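Local coordinates for BolA like protein (Arabidopsis thaliana, PDB 4PUG) that may act, alone or with glutaredoxins, as a redox-regulated transcriptional regulator or in iron-sulfur cluster biogenesis, and binds a labile cluster in glutaredoxin heterodimers, at residues A[6-18]-A[68-81]. Residues are numbered along the deposited sequence; the frame is centred on the assembly and turned at random.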
ATOM      1  N   ARG A   6       2.636  -5.225   8.688  1.00 13.60           N
ATOM      2  CA  ARG A   6       1.709  -4.672   7.702  1.00 10.75           C
ATOM      3  C   ARG A   6       2.353  -4.501   6.327  1.00 11.08           C
ATOM      4  O   ARG A   6       1.734  -4.797   5.304  1.00 12.08           O
ATOM      5  CB  ARG A   6       1.123  -3.340   8.187  1.00 11.46           C
ATOM      6  CG  ARG A   6       0.509  -2.485   7.083  1.00 14.20           C
ATOM      7  CD  ARG A   6      -0.524  -1.513   7.631  1.00 13.39           C
ATOM      8  NE  ARG A   6      -1.641  -2.221   8.248  1.00 16.50           N
ATOM      9  CZ  ARG A   6      -1.944  -2.163   9.541  1.00 16.34           C
ATOM     10  NH1 ARG A   6      -1.221  -1.415  10.365  1.00 13.02           N
ATOM     11  NH2 ARG A   6      -2.979  -2.849  10.009  1.00 14.29           N
ATOM     12  N   ALA A   7       3.595  -4.025   6.312  1.00  9.58           N
ATOM     13  CA  ALA A   7       4.318  -3.813   5.061  1.00 13.40           C
ATOM     14  C   ALA A   7       4.414  -5.104   4.245  1.00 12.86           C
ATOM     15  O   ALA A   7       4.123  -5.122   3.044  1.00  7.83           O
ATOM     16  CB  ALA A   7       5.700  -3.239   5.342  1.00  7.90           C
ATOM     17  N   SER A   8       4.804  -6.183   4.916  1.00 15.23           N
ATOM     18  CA  SER A   8       4.898  -7.494   4.288  1.00 14.11           C
ATOM     19  C   SER A   8       3.552  -7.988   3.767  1.00 12.48           C
ATOM     20  O   SER A   8       3.483  -8.532   2.668  1.00 11.66           O
ATOM     21  CB  SER A   8       5.492  -8.524   5.251  1.00 25.71           C
ATOM     22  OG  SER A   8       4.639  -8.747   6.355  1.00 37.79           O
ATOM     23  N   ARG A   9       2.489  -7.810   4.550  1.00 13.91           N
ATOM     24  CA  ARG A   9       1.161  -8.254   4.126  1.00 16.98           C
ATOM     25  C   ARG A   9       0.730  -7.511   2.876  1.00 14.11           C
ATOM     26  O   ARG A   9       0.254  -8.113   1.916  1.00 18.52           O
ATOM     27  CB  ARG A   9       0.121  -8.051   5.232  1.00 16.67           C
ATOM     28  CG  ARG A   9       0.288  -8.965   6.432  1.00 16.67           C
ATOM     29  CD  ARG A   9      -0.955  -8.976   7.311  1.00 18.18           C
ATOM     30  NE  ARG A   9      -1.302  -7.646   7.804  1.00 21.22           N
ATOM     31  CZ  ARG A   9      -0.787  -7.097   8.899  1.00 17.87           C
ATOM     32  NH1 ARG A   9       0.108  -7.762   9.618  1.00 17.19           N
ATOM     33  NH2 ARG A   9      -1.163  -5.883   9.275  1.00 13.42           N
ATOM     34  N   MET A  10       0.904  -6.196   2.896  1.00 14.49           N
ATOM     35  CA  MET A  10       0.580  -5.376   1.739  1.00 16.76           C
ATOM     36  C   MET A  10       1.375  -5.798   0.509  1.00 19.68           C
ATOM     37  O   MET A  10       0.809  -5.939  -0.572  1.00 16.46           O
ATOM     38  CB  MET A  10       0.790  -3.892   2.041  1.00 11.88           C
ATOM     39  CG  MET A  10      -0.149  -3.355   3.105  1.00 16.75           C
ATOM     40  SD  MET A  10       0.090  -1.606   3.467  1.00 24.52           S
ATOM     41  CE  MET A  10       1.839  -1.563   3.816  1.00 19.96           C
ATOM     42  N   ARG A  11       2.678  -6.012   0.671  1.00 15.46           N
ATOM     43  CA  ARG A  11       3.497  -6.455  -0.458  1.00 13.47           C
ATOM     44  C   ARG A  11       3.036  -7.797  -1.011  1.00 15.36           C
ATOM     45  O   ARG A  11       2.917  -7.959  -2.223  1.00 16.41           O
ATOM     46  CB  ARG A  11       4.984  -6.528  -0.100  1.00 12.84           C
ATOM     47  CG  ARG A  11       5.846  -7.003  -1.265  1.00 13.58           C
ATOM     48  CD  ARG A  11       7.324  -6.796  -1.004  1.00 13.24           C
ATOM     49  NE  ARG A  11       7.636  -5.396  -0.733  1.00 14.96           N
ATOM     50  CZ  ARG A  11       7.826  -4.475  -1.672  1.00 16.81           C
ATOM     51  NH1 ARG A  11       7.731  -4.797  -2.955  1.00 14.24           N
ATOM     52  NH2 ARG A  11       8.107  -3.226  -1.327  1.00 19.00           N
ATOM     53  N   GLU A  12       2.778  -8.752  -0.122  1.00 19.29           N
ATOM     54  CA  GLU A  12       2.319 -10.076  -0.525  1.00 18.65           C
ATOM     55  C   GLU A  12       1.020  -9.979  -1.307  1.00 21.69           C
ATOM     56  O   GLU A  12       0.918 -10.490  -2.421  1.00 17.09           O
ATOM     57  CB  GLU A  12       2.139 -10.988   0.695  1.00 16.30           C
ATOM     58  CG  GLU A  12       1.732 -12.422   0.355  1.00 19.10           C
ATOM     59  CD  GLU A  12       0.223 -12.632   0.354  1.00 24.26           C
ATOM     60  OE1 GLU A  12      -0.509 -11.692   0.726  1.00 30.17           O
ATOM     61  OE2 GLU A  12      -0.231 -13.736  -0.014  1.00 21.18           O
ATOM     62  N   LYS A  13       0.033  -9.308  -0.717  1.00 15.92           N
ATOM     63  CA  LYS A  13      -1.268  -9.130  -1.355  1.00 18.62           C
ATOM     64  C   LYS A  13      -1.180  -8.447  -2.718  1.00 19.01           C
ATOM     65  O   LYS A  13      -1.676  -8.973  -3.709  1.00 17.11           O
ATOM     66  CB  LYS A  13      -2.217  -8.346  -0.448  1.00 19.11           C
ATOM     67  CG  LYS A  13      -3.609  -8.211  -1.027  1.00 32.90           C
ATOM     68  CD  LYS A  13      -4.667  -8.656  -0.035  1.00 29.38           C
ATOM     69  CE  LYS A  13      -6.008  -8.849  -0.726  1.00 30.32           C
ATOM     70  NZ  LYS A  13      -7.115  -9.071   0.246  1.00 39.80           N
ATOM     71  N   LEU A  14      -0.546  -7.280  -2.766  1.00 21.20           N
ATOM     72  CA  LEU A  14      -0.438  -6.527  -4.015  1.00 20.27           C
ATOM     73  C   LEU A  14       0.323  -7.290  -5.095  1.00 20.92           C
ATOM     74  O   LEU A  14      -0.130  -7.371  -6.241  1.00 20.45           O
ATOM     75  CB  LEU A  14       0.209  -5.163  -3.775  1.00 12.59           C
ATOM     76  CG  LEU A  14      -0.596  -4.208  -2.895  1.00 15.47           C
ATOM     77  CD1 LEU A  14       0.182  -2.929  -2.632  1.00 12.51           C
ATOM     78  CD2 LEU A  14      -1.943  -3.904  -3.536  1.00 12.43           C
ATOM     79  N   GLN A  15       1.469  -7.855  -4.729  1.00 17.01           N
ATOM     80  CA  GLN A  15       2.279  -8.609  -5.678  1.00 19.10           C
ATOM     81  C   GLN A  15       1.516  -9.816  -6.205  1.00 24.25           C
ATOM     82  O   GLN A  15       1.592 -10.136  -7.389  1.00 21.66           O
ATOM     83  CB  GLN A  15       3.593  -9.056  -5.040  1.00 17.18           C
ATOM     84  CG  GLN A  15       4.585  -9.623  -6.029  1.00 19.80           C
ATOM     85  CD  GLN A  15       5.044  -8.592  -7.042  1.00 21.85           C
ATOM     86  OE1 GLN A  15       5.388  -7.465  -6.686  1.00 19.81           O
ATOM     87  NE2 GLN A  15       5.047  -8.972  -8.316  1.00 25.01           N
ATOM     88  N   LYS A  16       0.771 -10.481  -5.326  1.00 18.76           N
ATOM     89  CA  LYS A  16      -0.012 -11.642  -5.736  1.00 20.49           C
ATOM     90  C   LYS A  16      -1.167 -11.264  -6.667  1.00 21.38           C
ATOM     91  O   LYS A  16      -1.379 -11.912  -7.689  1.00 24.09           O
ATOM     92  CB  LYS A  16      -0.536 -12.428  -4.525  1.00 36.18           C
ATOM     93  CG  LYS A  16      -1.363 -13.649  -4.913  1.00 38.73           C
ATOM     94  CD  LYS A  16      -1.501 -14.643  -3.771  1.00 46.81           C
ATOM     95  CE  LYS A  16      -2.475 -14.156  -2.715  1.00 51.20           C
ATOM     96  NZ  LYS A  16      -3.803 -14.818  -2.842  1.00 62.41           N
ATOM     97  N   GLU A  17      -1.905 -10.213  -6.325  1.00 19.87           N
ATOM     98  CA  GLU A  17      -3.099  -9.859  -7.095  1.00 20.01           C
ATOM     99  C   GLU A  17      -2.833  -9.117  -8.409  1.00 28.84           C
ATOM    100  O   GLU A  17      -3.546  -9.318  -9.393  1.00 28.43           O
ATOM    101  CB  GLU A  17      -4.102  -9.080  -6.235  1.00 23.62           C
ATOM    102  CG  GLU A  17      -4.750  -9.918  -5.145  1.00 35.09           C
ATOM    103  CD  GLU A  17      -5.221 -11.266  -5.658  1.00 38.71           C
ATOM    104  OE1 GLU A  17      -5.894 -11.301  -6.710  1.00 33.15           O
ATOM    105  OE2 GLU A  17      -4.908 -12.290  -5.013  1.00 41.40           O
ATOM    106  N   LEU A  18      -1.806  -8.276  -8.436  1.00 28.46           N
ATOM    107  CA  LEU A  18      -1.590  -7.405  -9.588  1.00 28.78           C
ATOM    108  C   LEU A  18      -0.326  -7.730 -10.380  1.00 24.44           C
ATOM    109  O   LEU A  18      -0.080  -7.127 -11.426  1.00 25.96           O
ATOM    110  CB  LEU A  18      -1.581  -5.942  -9.139  1.00 27.00           C
ATOM    111  CG  LEU A  18      -2.871  -5.496  -8.450  1.00 27.01           C
ATOM    112  CD1 LEU A  18      -2.781  -4.046  -8.009  1.00 27.92           C
ATOM    113  CD2 LEU A  18      -4.066  -5.706  -9.368  1.00 32.83           C
ATOM    114  N   LEU A  68      -9.732  -0.478  -6.934  1.00 20.05           N
ATOM    115  CA  LEU A  68      -9.202  -1.834  -6.905  1.00 16.16           C
ATOM    116  C   LEU A  68      -8.171  -1.968  -5.788  1.00 23.94           C
ATOM    117  O   LEU A  68      -8.271  -2.861  -4.936  1.00 16.52           O
ATOM    118  CB  LEU A  68      -8.586  -2.202  -8.255  1.00 22.80           C
ATOM    119  CG  LEU A  68      -7.854  -3.541  -8.353  1.00 26.02           C
ATOM    120  CD1 LEU A  68      -8.778  -4.699  -7.999  1.00 34.66           C
ATOM    121  CD2 LEU A  68      -7.254  -3.737  -9.738  1.00 24.65           C
ATOM    122  N   VAL A  69      -7.190  -1.067  -5.783  1.00 19.20           N
ATOM    123  CA  VAL A  69      -6.148  -1.095  -4.756  1.00 19.00           C
ATOM    124  C   VAL A  69      -6.726  -0.953  -3.342  1.00 21.03           C
ATOM    125  O   VAL A  69      -6.337  -1.691  -2.434  1.00 17.70           O
ATOM    126  CB  VAL A  69      -5.049  -0.035  -4.999  1.00 17.10           C
ATOM    127  CG1 VAL A  69      -3.973  -0.123  -3.925  1.00 23.27           C
ATOM    128  CG2 VAL A  69      -4.434  -0.206  -6.385  1.00 14.02           C
ATOM    129  N   TYR A  70      -7.661  -0.021  -3.164  1.00 15.93           N
ATOM    130  CA  TYR A  70      -8.309   0.171  -1.867  1.00 17.74           C
ATOM    131  C   TYR A  70      -9.068  -1.079  -1.437  1.00 26.31           C
ATOM    132  O   TYR A  70      -9.076  -1.435  -0.261  1.00 21.34           O
ATOM    133  CB  TYR A  70      -9.259   1.374  -1.889  1.00 24.46           C
ATOM    134  CG  TYR A  70      -8.670   2.631  -1.285  1.00 21.23           C
ATOM    135  CD1 TYR A  70      -9.026   3.051  -0.010  1.00 25.18           C
ATOM    136  CD2 TYR A  70      -7.757   3.396  -1.992  1.00 23.24           C
ATOM    137  CE1 TYR A  70      -8.484   4.203   0.544  1.00 30.81           C
ATOM    138  CE2 TYR A  70      -7.212   4.544  -1.449  1.00 26.60           C
ATOM    139  CZ  TYR A  70      -7.577   4.942  -0.183  1.00 27.49           C
ATOM    140  OH  TYR A  70      -7.030   6.086   0.351  1.00 33.00           O
ATOM    141  N   HIS A  71      -9.701  -1.738  -2.401  1.00 24.98           N
ATOM    142  CA  HIS A  71     -10.410  -2.981  -2.138  1.00 25.67           C
ATOM    143  C   HIS A  71      -9.451  -4.067  -1.667  1.00 24.80           C
ATOM    144  O   HIS A  71      -9.746  -4.801  -0.726  1.00 22.44           O
ATOM    145  CB  HIS A  71     -11.154  -3.451  -3.385  1.00 18.36           C
ATOM    146  CG  HIS A  71     -11.692  -4.844  -3.271  1.00 27.64           C
ATOM    147  ND1 HIS A  71     -12.791  -5.156  -2.498  1.00 31.34           N
ATOM    148  CD2 HIS A  71     -11.275  -6.007  -3.818  1.00 20.59           C
ATOM    149  CE1 HIS A  71     -13.032  -6.451  -2.580  1.00 36.68           C
ATOM    150  NE2 HIS A  71     -12.124  -6.993  -3.376  1.00 33.39           N
ATOM    151  N   LEU A  72      -8.299  -4.167  -2.324  1.00 23.65           N
ATOM    152  CA  LEU A  72      -7.298  -5.159  -1.936  1.00 19.51           C
ATOM    153  C   LEU A  72      -6.728  -4.904  -0.538  1.00 21.01           C
ATOM    154  O   LEU A  72      -6.293  -5.834   0.139  1.00 22.71           O
ATOM    155  CB  LEU A  72      -6.167  -5.218  -2.965  1.00 20.59           C
ATOM    156  CG  LEU A  72      -6.566  -5.718  -4.354  1.00 19.24           C
ATOM    157  CD1 LEU A  72      -5.392  -5.624  -5.315  1.00 18.31           C
ATOM    158  CD2 LEU A  72      -7.088  -7.146  -4.276  1.00 17.87           C
ATOM    159  N   LEU A  73      -6.739  -3.648  -0.104  1.00 20.07           N
ATOM    160  CA  LEU A  73      -6.159  -3.291   1.187  1.00 21.94           C
ATOM    161  C   LEU A  73      -7.200  -2.918   2.240  1.00 20.18           C
ATOM    162  O   LEU A  73      -6.876  -2.259   3.228  1.00 17.15           O
ATOM    163  CB  LEU A  73      -5.155  -2.147   1.021  1.00 19.56           C
ATOM    164  CG  LEU A  73      -3.920  -2.452   0.175  1.00 20.25           C
ATOM    165  CD1 LEU A  73      -3.001  -1.243   0.105  1.00 22.34           C
ATOM    166  CD2 LEU A  73      -3.179  -3.660   0.723  1.00 22.03           C
ATOM    167  N   ARG A  74      -8.442  -3.350   2.037  1.00 15.63           N
ATOM    168  CA  ARG A  74      -9.531  -2.998   2.946  1.00 18.55           C
ATOM    169  C   ARG A  74      -9.306  -3.508   4.369  1.00 17.98           C
ATOM    170  O   ARG A  74      -9.611  -2.811   5.337  1.00 12.30           O
ATOM    171  CB  ARG A  74     -10.871  -3.507   2.410  1.00 23.72           C
ATOM    172  CG  ARG A  74     -12.068  -3.093   3.254  1.00 36.83           C
ATOM    173  CD  ARG A  74     -13.371  -3.523   2.605  1.00 47.95           C
ATOM    174  NE  ARG A  74     -13.547  -2.916   1.289  1.00 47.97           N
ATOM    175  CZ  ARG A  74     -14.080  -3.539   0.243  1.00 55.94           C
ATOM    176  NH1 ARG A  74     -14.490  -4.796   0.356  1.00 50.88           N
ATOM    177  NH2 ARG A  74     -14.203  -2.909  -0.917  1.00 53.44           N
ATOM    178  N   GLU A  75      -8.774  -4.721   4.492  1.00 13.37           N
ATOM    179  CA  GLU A  75      -8.487  -5.299   5.802  1.00 11.78           C
ATOM    180  C   GLU A  75      -7.478  -4.452   6.569  1.00 13.89           C
ATOM    181  O   GLU A  75      -7.629  -4.227   7.771  1.00 13.00           O
ATOM    182  CB  GLU A  75      -7.966  -6.731   5.667  1.00 19.99           C
ATOM    183  CG  GLU A  75      -7.516  -7.351   6.983  1.00 25.33           C
ATOM    184  CD  GLU A  75      -7.016  -8.772   6.821  1.00 20.78           C
ATOM    185  OE1 GLU A  75      -6.129  -9.003   5.972  1.00 30.23           O
ATOM    186  OE2 GLU A  75      -7.511  -9.660   7.545  1.00 22.83           O
ATOM    187  N   GLU A  76      -6.450  -3.986   5.869  1.00 15.37           N
ATOM    188  CA  GLU A  76      -5.425  -3.156   6.492  1.00 14.61           C
ATOM    189  C   GLU A  76      -5.997  -1.813   6.937  1.00 15.54           C
ATOM    190  O   GLU A  76      -5.654  -1.311   8.006  1.00 15.87           O
ATOM    191  CB  GLU A  76      -4.234  -2.954   5.550  1.00 11.23           C
ATOM    192  CG  GLU A  76      -3.577  -4.249   5.075  1.00 12.74           C
ATOM    193  CD  GLU A  76      -3.025  -5.093   6.213  1.00 17.86           C
ATOM    194  OE1 GLU A  76      -2.733  -4.538   7.294  1.00 13.36           O
ATOM    195  OE2 GLU A  76      -2.879  -6.319   6.024  1.00 22.93           O
ATOM    196  N   LEU A  77      -6.879  -1.244   6.121  1.00 13.26           N
ATOM    197  CA  LEU A  77      -7.522   0.029   6.444  1.00 16.77           C
ATOM    198  C   LEU A  77      -8.424  -0.084   7.669  1.00 23.23           C
ATOM    199  O   LEU A  77      -8.685   0.907   8.352  1.00 22.92           O
ATOM    200  CB  LEU A  77      -8.331   0.537   5.251  1.00 30.90           C
ATOM    201  CG  LEU A  77      -7.529   1.013   4.042  1.00 21.81           C
ATOM    202  CD1 LEU A  77      -8.441   1.175   2.843  1.00 22.70           C
ATOM    203  CD2 LEU A  77      -6.819   2.322   4.358  1.00 24.07           C
ATOM    204  N   ASP A  78      -8.900  -1.294   7.940  1.00 20.67           N
ATOM    205  CA  ASP A  78      -9.768  -1.533   9.086  1.00 18.60           C
ATOM    206  C   ASP A  78      -8.975  -1.931  10.327  1.00 13.61           C
ATOM    207  O   ASP A  78      -9.531  -2.015  11.421  1.00 15.78           O
ATOM    208  CB  ASP A  78     -10.792  -2.625   8.765  1.00 27.45           C
ATOM    209  CG  ASP A  78     -11.749  -2.221   7.665  1.00 37.14           C
ATOM    210  OD1 ASP A  78     -11.912  -1.005   7.436  1.00 39.96           O
ATOM    211  OD2 ASP A  78     -12.344  -3.118   7.032  1.00 41.62           O
ATOM    212  N   THR A  79      -7.678  -2.178  10.161  1.00 13.78           N
ATOM    213  CA  THR A  79      -6.877  -2.714  11.260  1.00 16.24           C
ATOM    214  C   THR A  79      -5.593  -1.942  11.574  1.00 20.87           C
ATOM    215  O   THR A  79      -4.638  -2.526  12.085  1.00 13.95           O
ATOM    216  CB  THR A  79      -6.495  -4.193  11.016  1.00 20.55           C
ATOM    217  OG1 THR A  79      -5.802  -4.312   9.767  1.00 17.54           O
ATOM    218  CG2 THR A  79      -7.733  -5.082  10.997  1.00 13.62           C
ATOM    219  N   GLY A  80      -5.559  -0.644  11.280  1.00 14.35           N
ATOM    220  CA  GLY A  80      -4.404   0.164  11.637  1.00 16.69           C
ATOM    221  C   GLY A  80      -3.901   1.142  10.587  1.00 16.22           C
ATOM    222  O   GLY A  80      -3.238   2.125  10.918  1.00 19.51           O
ATOM    223  N   LEU A  81      -4.202   0.877   9.319  1.00 12.89           N
ATOM    224  CA  LEU A  81      -3.748   1.752   8.240  1.00 14.14           C
ATOM    225  C   LEU A  81      -4.609   3.010   8.146  1.00 18.72           C
ATOM    226  O   LEU A  81      -5.751   2.963   7.683  1.00 21.54           O
ATOM    227  CB  LEU A  81      -3.736   0.999   6.908  1.00 19.09           C
ATOM    228  CG  LEU A  81      -3.233   1.732   5.662  1.00 23.63           C
ATOM    229  CD1 LEU A  81      -1.921   2.452   5.932  1.00 16.46           C
ATOM    230  CD2 LEU A  81      -3.074   0.741   4.520  1.00 17.76           C
TER
HETATM  231  O   HOH W   1      -8.586  -7.089   2.559  1.00 17.12           O
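Over one face of the Arg6 guanidinium runs the backbone of the turn that ends 68-81, with Leu81 N 3.8 Å above the centre of the plane and the Gly80 carbonyl carbon toward the rim. Thr79 and Glu76 lie at its edge: Arg6 NE makes a salt-bridging hydrogen bond to Glu76 OE1 (2.7 Å), while Arg6 NH2 makes only weak bonds to Thr79 O and OG1. The Arg9 guanidinium has Arg6 CA against one face and the Glu76 carboxylate at its edge, the two planes nearly coplanar at 22°. This is a side-on, two-nitrogen grip on the syn lone pairs: Arg9 NE to Glu76 OE2 is 2.7 Å and Arg9 NH2 to Glu76 OE1 is 2.9 Å, both fairly straight. OE1 thus takes two donors, Arg6 NE coming from the anti side, tilted from the carboxylate plane and less straight, which fixes the rotation of the buried carboxylate and should favour its ionised form. A salt bridge from Arg6 NH1 to Asp43 extends the network.

In the alpha/beta fold of the BolA family, helix 6-18 packs beside helices 62-72 and 74-78, which break at Leu73; 74-78 runs nearly antiparallel to it (161°). Met10, Leu14, Val69, Leu73 and Leu81 also touch strands of the three-stranded sheet. Met10 CG packs on Leu73 CD2 at 3.9 Å, the side chains roughly perpendicular. Leu72 is a knob among Lys13, Leu14, Glu17 and Leu18, its CD2 3.7 Å from Glu17 CG. Lys13, bent at chi2 (128°), passes its CD and CE over Leu72 O. Farther on, Leu18 and Leu68 run antiparallel side by side, their CD2 methyls 3.8 Å apart.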